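Side-chain contacts in conjugal transfer protein (Escherichia coli, PDB 5I97), which probably forms part of the inner-membrane channel complex of a type IV secretion system, moving plasmid DNA during bacterial conjugation, this chain being the soluble VirB8-like domain: residues D27-F32 with Y132-L137; T35-H40 with A128-E133; Y53-L58 with R144-L149. All blocks are in the same frame, centred on the assembly; numbering follows the deposited sequence.

How the contacts relate
Contacts 1 and 2 join the same two elements, helix 27-42 and strand 124-134, at centres about 10 Å apart, and each is made by mostly buried side chains. Their chemistry differs: contact 2, its centre about 5 Å from that of the chain, is apolar packing on a methionine, whereas contact 1, about 13 Å out, is a buried aspartate bonded by two tyrosine hydroxyls. Contact 3 is partly buried and lies in the next layer, where helix 49-58 meets the loop leading into strand 151-160; it mixes methyl packing with an asparagine amide. It reaches contact 2 through H40 against A55, and contact 1 through Y134 against L149.

Contact 1: residues D27-F32 with Y132-L137; sequences DEIDKF and YEYKSL
The carboxylate of D30, in the first turn of helix 27-42, is where two tyrosines rising from the end of strand 124-134 converge, at one margin of the helix-on-sheet packing expected of an NTF2-like VirB8 domain. Hydrogen bonding dominates. Y134 OH donates to D30 OD1 at 2.7 Å, and Y132 OH donates to the other oxygen, OD2, at 2.8 Å, so each phenol has an acceptor of its own. Both hydroxyls stand off the carboxylate plane by about 40°, while each oxygen lies at the edge of its tyrosine ring. The rings are turned quite differently: that of Y132 stands nearly upright to the carboxylate (planes 78° apart), that of Y134 is tilted by only 30°. With CG anti to its carbonyl carbon and beside its own N, D30 also brings its oxygens to the residues leading into the helix, where S24 OG bonds OD2 and the backbone N of Y25 bonds OD1. Four hydrogen bonds therefore satisfy this buried acid and are likely to favour its charged form. Substituting an alanine for D30 removes both acceptors and would probably leave the hydroxyls of Y132 and Y134 without their mate and the two rings freer to shift. Aromatic packing supplements the polar set, since Y134 makes edge-to-face contacts with Y25 and F151. Beyond these bonds the two segments touch little: I29 CG2, anti to its backbone N, lies 4.0 Å from Y134 OH.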
loop_
_atom_site.group_PDB
_atom_site.type_symbol
_atom_site.label_atom_id
_atom_site.label_comp_id
_atom_site.label_asym_id
_atom_site.label_seq_id
_atom_site.Cartn_x
_atom_site.Cartn_y
_atom_site.Cartn_z
ATOM N N ASP A 27 -14.153 -25.592 -4.374
ATOM C CA ASP A 27 -12.954 -24.885 -4.783
ATOM C C ASP A 27 -12.890 -23.441 -4.303
ATOM O O ASP A 27 -11.904 -23.034 -3.699
ATOM C CB ASP A 27 -12.833 -24.887 -6.303
ATOM C CG ASP A 27 -12.212 -26.147 -6.831
ATOM O OD1 ASP A 27 -11.934 -27.054 -6.026
ATOM O OD2 ASP A 27 -12.007 -26.237 -8.059
ATOM N N GLU A 28 -13.937 -22.674 -4.571
ATOM C CA GLU A 28 -13.878 -21.243 -4.359
ATOM C C GLU A 28 -13.825 -20.853 -2.892
ATOM O O GLU A 28 -13.086 -19.936 -2.512
ATOM C CB GLU A 28 -15.079 -20.575 -5.022
ATOM C CG GLU A 28 -15.171 -20.817 -6.521
ATOM C CD GLU A 28 -15.826 -22.147 -6.871
ATOM O OE1 GLU A 28 -16.536 -22.726 -6.018
ATOM O OE2 GLU A 28 -15.627 -22.614 -8.010
ATOM N N ILE A 29 -14.584 -21.573 -2.074
ATOM C CA ILE A 29 -14.627 -21.324 -0.647
ATOM C C ILE A 29 -13.361 -21.811 0.047
ATOM O O ILE A 29 -12.811 -21.104 0.891
ATOM C CB ILE A 29 -15.852 -21.985 -0.008
ATOM C CG1 ILE A 29 -17.135 -21.442 -0.640
ATOM C CG2 ILE A 29 -15.843 -21.763 1.493
ATOM C CD1 ILE A 29 -18.407 -22.091 -0.119
ATOM N N ASP A 30 -12.909 -23.013 -0.302
ATOM C CA ASP A 30 -11.667 -23.562 0.232
ATOM C C ASP A 30 -10.506 -22.608 -0.046
ATOM O O ASP A 30 -9.723 -22.299 0.840
ATOM C CB ASP A 30 -11.351 -24.921 -0.379
ATOM C CG ASP A 30 -12.199 -26.028 0.181
ATOM O OD1 ASP A 30 -13.151 -25.731 0.923
ATOM O OD2 ASP A 30 -11.911 -27.201 -0.130
ATOM N N LYS A 31 -10.417 -22.154 -1.293
ATOM C CA LYS A 31 -9.350 -21.269 -1.710
ATOM C C LYS A 31 -9.403 -19.968 -0.915
ATOM O O LYS A 31 -8.371 -19.403 -0.578
ATOM C CB LYS A 31 -9.440 -21.001 -3.216
ATOM C CG LYS A 31 -8.434 -19.991 -3.737
ATOM C CD LYS A 31 -8.692 -19.629 -5.192
ATOM C CE LYS A 31 -7.747 -18.528 -5.661
ATOM N NZ LYS A 31 -8.018 -18.134 -7.074
ATOM N N PHE A 32 -10.602 -19.514 -0.575
ATOM C CA PHE A 32 -10.726 -18.285 0.194
ATOM C C PHE A 32 -10.076 -18.396 1.568
ATOM O O PHE A 32 -9.250 -17.565 1.925
ATOM C CB PHE A 32 -12.185 -17.883 0.377
ATOM C CG PHE A 32 -12.369 -16.759 1.360
ATOM C CD1 PHE A 32 -11.964 -15.471 1.046
ATOM C CD2 PHE A 32 -12.890 -17.001 2.624
ATOM C CE1 PHE A 32 -12.113 -14.443 1.952
ATOM C CE2 PHE A 32 -13.034 -15.977 3.541
ATOM C CZ PHE A 32 -12.649 -14.696 3.206
ATOM N N TYR A 132 -6.012 -29.202 5.580
ATOM C CA TYR A 132 -7.148 -28.470 6.111
ATOM C C TYR A 132 -8.422 -29.313 6.209
ATOM O O TYR A 132 -8.503 -30.423 5.685
ATOM C CB TYR A 132 -7.416 -27.228 5.267
ATOM C CG TYR A 132 -7.936 -27.519 3.887
ATOM C CD1 TYR A 132 -7.073 -27.836 2.858
ATOM C CD2 TYR A 132 -9.297 -27.482 3.613
ATOM C CE1 TYR A 132 -7.545 -28.109 1.596
ATOM C CE2 TYR A 132 -9.775 -27.750 2.365
ATOM C CZ TYR A 132 -8.900 -28.063 1.358
ATOM O OH TYR A 132 -9.379 -28.328 0.093
ATOM N N GLU A 133 -9.348 -28.822 7.027
ATOM C CA GLU A 133 -10.631 -29.467 7.278
ATOM C C GLU A 133 -11.580 -28.448 7.902
ATOM O O GLU A 133 -11.138 -27.401 8.376
ATOM C CB GLU A 133 -10.458 -30.669 8.207
ATOM C CG GLU A 133 -9.896 -30.320 9.575
ATOM C CD GLU A 133 -9.807 -31.523 10.493
ATOM O OE1 GLU A 133 -9.710 -32.658 9.981
ATOM O OE2 GLU A 133 -9.836 -31.334 11.727
ATOM N N TYR A 134 -12.876 -28.747 7.919
ATOM C CA TYR A 134 -13.815 -27.884 8.614
ATOM C C TYR A 134 -14.381 -28.649 9.802
ATOM O O TYR A 134 -14.725 -29.821 9.681
ATOM C CB TYR A 134 -14.910 -27.398 7.678
ATOM C CG TYR A 134 -14.426 -26.559 6.510
ATOM C CD1 TYR A 134 -13.872 -27.153 5.385
ATOM C CD2 TYR A 134 -14.585 -25.184 6.506
ATOM C CE1 TYR A 134 -13.464 -26.396 4.307
ATOM C CE2 TYR A 134 -14.179 -24.420 5.431
ATOM C CZ TYR A 134 -13.625 -25.034 4.329
ATOM O OH TYR A 134 -13.216 -24.286 3.246
ATOM N N LYS A 135 -14.449 -27.993 10.954
ATOM C CA LYS A 135 -15.001 -28.598 12.158
ATOM C C LYS A 135 -16.027 -27.723 12.838
ATOM O O LYS A 135 -15.765 -26.562 13.134
ATOM C CB LYS A 135 -13.890 -28.906 13.165
ATOM C CG LYS A 135 -12.904 -29.973 12.759
ATOM C CD LYS A 135 -13.537 -31.355 12.832
ATOM C CE LYS A 135 -12.527 -32.458 12.556
ATOM N NZ LYS A 135 -13.160 -33.808 12.515
ATOM N N SER A 136 -17.210 -28.273 13.057
ATOM C CA SER A 136 -18.143 -27.647 13.974
ATOM C C SER A 136 -17.641 -27.846 15.400
ATOM O O SER A 136 -17.566 -28.981 15.890
ATOM C CB SER A 136 -19.539 -28.238 13.819
ATOM O OG SER A 136 -19.554 -29.585 14.258
ATOM N N LEU A 137 -17.281 -26.758 16.065
ATOM C CA LEU A 137 -16.908 -26.851 17.462
ATOM C C LEU A 137 -17.663 -25.800 18.240
ATOM O O LEU A 137 -18.278 -24.910 17.647
ATOM C CB LEU A 137 -15.405 -26.665 17.650
ATOM C CG LEU A 137 -14.474 -27.663 16.962
ATOM C CD1 LEU A 137 -13.106 -27.054 16.830
ATOM C CD2 LEU A 137 -14.417 -28.994 17.709
#

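Contact 2: residues T35-H40 with A128-E133; sequences TQYVIH and AIMGYE
M130 meets two consecutive helix residues with two consecutive atoms of its chain: the methyl carbon goes to Y37 and the sulfur to V38. Its CE lies 3.6 Å from Y37 CD2, the closest approach between the segments, and comes to the ring obliquely. SD lies 3.8 Å from V38 CG2. Both pairs of side chains meet at a slant. The shape of M130 accounts for this division. Its chain is extended about CB-CG and then bends at the CG-SD bond (chi3 58°), which carries CE aside to the tyrosine while SD stays in front of the valine. On the helix, Y37 has CG anti to its backbone N (chi1 -175°), and its ring extends past the end of the methionine; V38 offers CG2, the branch beside its N. The polar end of Y37 is held separately: its OH is hydrogen-bonded with S60 OG and with R41 NH1, and its ring packs edge-to-face with Y156. These partners probably limit how far the ring can swing away from the methyl group. V153 of the neighbouring strand touches both Y37 and M130, while F108 borders V38 and A128 from the other neighbouring strand. A128 also points at the helix, but its CB stays 4.6 Å from V38 CG2. Three buried residues thus form an apolar joint between helix 27-42, the first helix modelled in this domain, and the third strand of a four-stranded antiparallel sheet, the helix-against-sheet core of the NTF2-like fold.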
loop_
_atom_site.group_PDB
_atom_site.type_symbol
_atom_site.label_atom_id
_atom_site.label_comp_id
_atom_site.label_asym_id
_atom_site.label_seq_id
_atom_site.Cartn_x
_atom_site.Cartn_y
_atom_site.Cartn_z
ATOM N N THR A 35 -6.164 -19.023 1.408
ATOM C CA THR A 35 -5.385 -17.847 1.080
ATOM C C THR A 35 -5.444 -16.838 2.237
ATOM O O THR A 35 -4.462 -16.161 2.511
ATOM C CB THR A 35 -5.834 -17.180 -0.256
ATOM O OG1 THR A 35 -7.236 -16.927 -0.234
ATOM C CG2 THR A 35 -5.512 -18.065 -1.442
ATOM N N GLN A 36 -6.594 -16.736 2.899
ATOM C CA GLN A 36 -6.732 -15.876 4.076
ATOM C C GLN A 36 -5.781 -16.291 5.173
ATOM O O GLN A 36 -5.195 -15.460 5.849
ATOM C CB GLN A 36 -8.157 -15.933 4.633
ATOM C CG GLN A 36 -9.166 -15.157 3.848
ATOM C CD GLN A 36 -8.931 -13.685 3.960
ATOM O OE1 GLN A 36 -8.588 -13.034 2.984
ATOM N NE2 GLN A 36 -9.133 -13.142 5.154
ATOM N N TYR A 37 -5.630 -17.591 5.337
ATOM C CA TYR A 37 -4.778 -18.123 6.373
ATOM C C TYR A 37 -3.333 -17.743 6.096
ATOM O O TYR A 37 -2.641 -17.265 6.987
ATOM C CB TYR A 37 -4.938 -19.634 6.476
ATOM C CG TYR A 37 -4.175 -20.269 7.609
ATOM C CD1 TYR A 37 -4.733 -20.380 8.875
ATOM C CD2 TYR A 37 -2.888 -20.754 7.418
ATOM C CE1 TYR A 37 -4.035 -20.970 9.918
ATOM C CE2 TYR A 37 -2.186 -21.348 8.450
ATOM C CZ TYR A 37 -2.760 -21.452 9.698
ATOM O OH TYR A 37 -2.055 -22.037 10.719
ATOM N N VAL A 38 -2.890 -17.963 4.864
ATOM C CA VAL A 38 -1.533 -17.630 4.475
ATOM C C VAL A 38 -1.286 -16.136 4.607
ATOM O O VAL A 38 -0.246 -15.710 5.081
ATOM C CB VAL A 38 -1.236 -18.074 3.038
ATOM C CG1 VAL A 38 0.101 -17.495 2.552
ATOM C CG2 VAL A 38 -1.261 -19.585 2.938
ATOM N N ILE A 39 -2.249 -15.334 4.193
ATOM C CA ILE A 39 -2.101 -13.898 4.306
ATOM C C ILE A 39 -1.999 -13.456 5.769
ATOM O O ILE A 39 -1.156 -12.630 6.107
ATOM C CB ILE A 39 -3.247 -13.184 3.596
ATOM C CG1 ILE A 39 -3.080 -13.329 2.083
ATOM C CG2 ILE A 39 -3.256 -11.714 3.937
ATOM C CD1 ILE A 39 -4.284 -12.890 1.282
ATOM N N HIS A 40 -2.841 -14.022 6.635
ATOM C CA HIS A 40 -2.818 -13.685 8.050
ATOM C C HIS A 40 -1.502 -14.102 8.695
ATOM O O HIS A 40 -0.964 -13.388 9.535
ATOM C CB HIS A 40 -3.963 -14.370 8.800
ATOM C CG HIS A 40 -5.288 -13.686 8.686
ATOM N ND1 HIS A 40 -5.465 -12.344 8.949
ATOM C CD2 HIS A 40 -6.512 -14.167 8.361
ATOM C CE1 HIS A 40 -6.737 -12.029 8.785
ATOM N NE2 HIS A 40 -7.394 -13.118 8.430
ATOM N N ALA A 128 3.662 -23.151 0.183
ATOM C CA ALA A 128 3.016 -23.608 1.403
ATOM C C ALA A 128 2.211 -24.882 1.147
ATOM O O ALA A 128 1.266 -24.880 0.357
ATOM C CB ALA A 128 2.119 -22.525 1.960
ATOM N N ILE A 129 2.622 -25.974 1.787
ATOM C CA ILE A 129 1.870 -27.227 1.742
ATOM C C ILE A 129 0.964 -27.332 2.964
ATOM O O ILE A 129 1.437 -27.407 4.089
ATOM C CB ILE A 129 2.794 -28.455 1.697
ATOM C CG1 ILE A 129 3.826 -28.321 0.573
ATOM C CG2 ILE A 129 1.975 -29.734 1.572
ATOM C CD1 ILE A 129 3.228 -28.231 -0.801
ATOM N N MET A 130 -0.338 -27.351 2.744
ATOM C CA MET A 130 -1.269 -27.219 3.852
ATOM C C MET A 130 -2.235 -28.387 3.938
ATOM O O MET A 130 -2.682 -28.909 2.923
ATOM C CB MET A 130 -2.053 -25.917 3.708
ATOM C CG MET A 130 -1.197 -24.724 3.325
ATOM S SD MET A 130 -2.177 -23.254 3.035
ATOM C CE MET A 130 -3.011 -23.075 4.610
ATOM N N GLY A 131 -2.557 -28.789 5.160
ATOM C CA GLY A 131 -3.642 -29.722 5.398
ATOM C C GLY A 131 -4.785 -28.939 6.010
ATOM O O GLY A 131 -4.551 -28.060 6.829
ATOM N N TYR A 132 -6.012 -29.202 5.580
ATOM C CA TYR A 132 -7.148 -28.470 6.111
ATOM C C TYR A 132 -8.422 -29.313 6.209
ATOM O O TYR A 132 -8.503 -30.423 5.685
ATOM C CB TYR A 132 -7.416 -27.228 5.267
ATOM C CG TYR A 132 -7.936 -27.519 3.887
ATOM C CD1 TYR A 132 -7.073 -27.836 2.858
ATOM C CD2 TYR A 132 -9.297 -27.482 3.613
ATOM C CE1 TYR A 132 -7.545 -28.109 1.596
ATOM C CE2 TYR A 132 -9.775 -27.750 2.365
ATOM C CZ TYR A 132 -8.900 -28.063 1.358
ATOM O OH TYR A 132 -9.379 -28.328 0.093
ATOM N N GLU A 133 -9.348 -28.822 7.027
ATOM C CA GLU A 133 -10.631 -29.467 7.278
ATOM C C GLU A 133 -11.580 -28.448 7.902
ATOM O O GLU A 133 -11.138 -27.401 8.376
ATOM C CB GLU A 133 -10.458 -30.669 8.207
ATOM C CG GLU A 133 -9.896 -30.320 9.575
ATOM C CD GLU A 133 -9.807 -31.523 10.493
ATOM O OE1 GLU A 133 -9.710 -32.658 9.981
ATOM O OE2 GLU A 133 -9.836 -31.334 11.727
#

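Contact 3: residues Y53-L58 with R144-L149; sequences YTAVGL and RYVNPL
N147 ND2 is hydrogen-bonded to F151 O, where strand 151-160 begins, and lies 3.1 Å from L58 O, at the last residue of helix 49-58. The amide is placed there by a first torsion that sets CG anti to the backbone N (chi1 -166°), so that the side chain extends from the loop toward the helix end. Its CB stays 4.4 Å from L58 CB, and M59, just past the helix, also touches this asparagine. N147 is buried, and the bond to F151 gives its amide nitrogen at least one acceptor. In the VirB8 domain, assigned to the NTF2-like group, this is a join between helix 49-58, which packs on helix 27-42, and the loop between helix 141-144 and the last strand; the backbones come within 6.8 Å between the CA atoms of L58 and N147. Beside the amide the chemistry turns apolar. L58 and V146 cross at about a right angle, with L58 CD1 4.0 Å from V146 CG1 and equally far from its CB, so one leucine methyl rests against the valine's branch point. V146 CG1, anti to the valine's own N, also reaches a residue one turn earlier, with A55 CB 4.3 Å away.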
loop_
_atom_site.group_PDB
_atom_site.type_symbol
_atom_site.label_atom_id
_atom_site.label_comp_id
_atom_site.label_asym_id
_atom_site.label_seq_id
_atom_site.Cartn_x
_atom_site.Cartn_y
_atom_site.Cartn_z
ATOM N N TYR A 53 -2.985 -12.622 14.411
ATOM C CA TYR A 53 -2.628 -13.625 15.413
ATOM C C TYR A 53 -3.855 -14.374 15.925
ATOM O O TYR A 53 -3.829 -15.586 16.142
ATOM C CB TYR A 53 -1.893 -12.962 16.575
ATOM C CG TYR A 53 -1.506 -13.896 17.685
ATOM C CD1 TYR A 53 -0.304 -14.587 17.645
ATOM C CD2 TYR A 53 -2.349 -14.105 18.763
ATOM C CE1 TYR A 53 0.064 -15.437 18.661
ATOM C CE2 TYR A 53 -1.998 -14.961 19.777
ATOM C CZ TYR A 53 -0.787 -15.621 19.724
ATOM O OH TYR A 53 -0.446 -16.481 20.739
ATOM N N THR A 54 -4.912 -13.625 16.186
ATOM C CA THR A 54 -6.162 -14.216 16.630
ATOM C C THR A 54 -6.734 -15.111 15.541
ATOM O O THR A 54 -7.149 -16.230 15.820
ATOM C CB THR A 54 -7.179 -13.137 17.018
ATOM O OG1 THR A 54 -6.677 -12.421 18.153
ATOM C CG2 THR A 54 -8.516 -13.757 17.384
ATOM N N ALA A 55 -6.712 -14.632 14.301
ATOM C CA ALA A 55 -7.254 -15.386 13.179
ATOM C C ALA A 55 -6.538 -16.716 12.957
ATOM O O ALA A 55 -7.191 -17.751 12.779
ATOM C CB ALA A 55 -7.205 -14.550 11.917
ATOM N N VAL A 56 -5.210 -16.697 12.958
ATOM C CA VAL A 56 -4.441 -17.920 12.763
ATOM C C VAL A 56 -4.736 -18.935 13.853
ATOM O O VAL A 56 -4.853 -20.130 13.576
ATOM C CB VAL A 56 -2.935 -17.635 12.730
ATOM C CG1 VAL A 56 -2.133 -18.926 12.720
ATOM C CG2 VAL A 56 -2.599 -16.766 11.537
ATOM N N GLY A 57 -4.882 -18.449 15.083
ATOM C CA GLY A 57 -5.209 -19.301 16.210
ATOM C C GLY A 57 -6.548 -20.001 16.059
ATOM O O GLY A 57 -6.670 -21.184 16.355
ATOM N N LEU A 58 -7.558 -19.269 15.605
ATOM C CA LEU A 58 -8.888 -19.840 15.435
ATOM C C LEU A 58 -8.950 -20.804 14.256
ATOM O O LEU A 58 -9.793 -21.682 14.221
ATOM C CB LEU A 58 -9.933 -18.740 15.249
ATOM C CG LEU A 58 -10.120 -17.770 16.412
ATOM C CD1 LEU A 58 -11.100 -16.679 16.031
ATOM C CD2 LEU A 58 -10.604 -18.519 17.646
ATOM N N ARG A 144 -17.129 -16.770 15.679
ATOM C CA ARG A 144 -18.133 -16.902 14.630
ATOM C C ARG A 144 -18.014 -15.822 13.564
ATOM O O ARG A 144 -18.313 -16.055 12.401
ATOM C CB ARG A 144 -19.533 -16.894 15.237
ATOM C CG ARG A 144 -20.150 -18.289 15.325
ATOM C CD ARG A 144 -21.306 -18.337 16.315
ATOM N NE ARG A 144 -22.354 -17.355 16.032
ATOM C CZ ARG A 144 -23.007 -17.237 14.874
ATOM N NH1 ARG A 144 -22.756 -18.057 13.861
ATOM N NH2 ARG A 144 -23.938 -16.302 14.737
ATOM N N TYR A 145 -17.554 -14.646 13.968
ATOM C CA TYR A 145 -17.442 -13.499 13.079
ATOM C C TYR A 145 -16.116 -13.536 12.325
ATOM O O TYR A 145 -15.862 -12.710 11.459
ATOM C CB TYR A 145 -17.566 -12.216 13.911
ATOM C CG TYR A 145 -17.471 -10.875 13.198
ATOM C CD1 TYR A 145 -18.592 -10.278 12.630
ATOM C CD2 TYR A 145 -16.272 -10.177 13.155
ATOM C CE1 TYR A 145 -18.509 -9.029 12.012
ATOM C CE2 TYR A 145 -16.181 -8.940 12.535
ATOM C CZ TYR A 145 -17.300 -8.369 11.971
ATOM O OH TYR A 145 -17.202 -7.138 11.354
ATOM N N VAL A 146 -15.289 -14.525 12.648
ATOM C CA VAL A 146 -13.945 -14.645 12.090
ATOM C C VAL A 146 -13.790 -15.953 11.338
ATOM O O VAL A 146 -13.240 -15.985 10.242
ATOM C CB VAL A 146 -12.859 -14.542 13.183
ATOM C CG1 VAL A 146 -11.492 -14.754 12.591
ATOM C CG2 VAL A 146 -12.914 -13.186 13.840
ATOM N N ASN A 147 -14.281 -17.027 11.941
ATOM C CA ASN A 147 -14.163 -18.363 11.380
ATOM C C ASN A 147 -15.494 -19.116 11.458
ATOM O O ASN A 147 -15.594 -20.132 12.140
ATOM C CB ASN A 147 -13.080 -19.132 12.136
ATOM C CG ASN A 147 -12.646 -20.381 11.427
ATOM O OD1 ASN A 147 -12.768 -20.489 10.214
ATOM N ND2 ASN A 147 -12.159 -21.351 12.185
ATOM N N PRO A 148 -16.512 -18.643 10.714
ATOM C CA PRO A 148 -17.895 -19.135 10.838
ATOM C C PRO A 148 -18.074 -20.600 10.478
ATOM O O PRO A 148 -18.916 -21.270 11.069
ATOM C CB PRO A 148 -18.674 -18.264 9.854
ATOM C CG PRO A 148 -17.762 -17.126 9.502
ATOM C CD PRO A 148 -16.377 -17.657 9.630
ATOM N N LEU A 149 -17.289 -21.092 9.530
ATOM C CA LEU A 149 -17.422 -22.466 9.070
ATOM C C LEU A 149 -16.474 -23.391 9.826
ATOM O O LEU A 149 -16.381 -24.579 9.534
ATOM C CB LEU A 149 -17.171 -22.541 7.567
ATOM C CG LEU A 149 -18.112 -21.697 6.705
ATOM C CD1 LEU A 149 -17.747 -21.808 5.232
ATOM C CD2 LEU A 149 -19.547 -22.162 6.919
#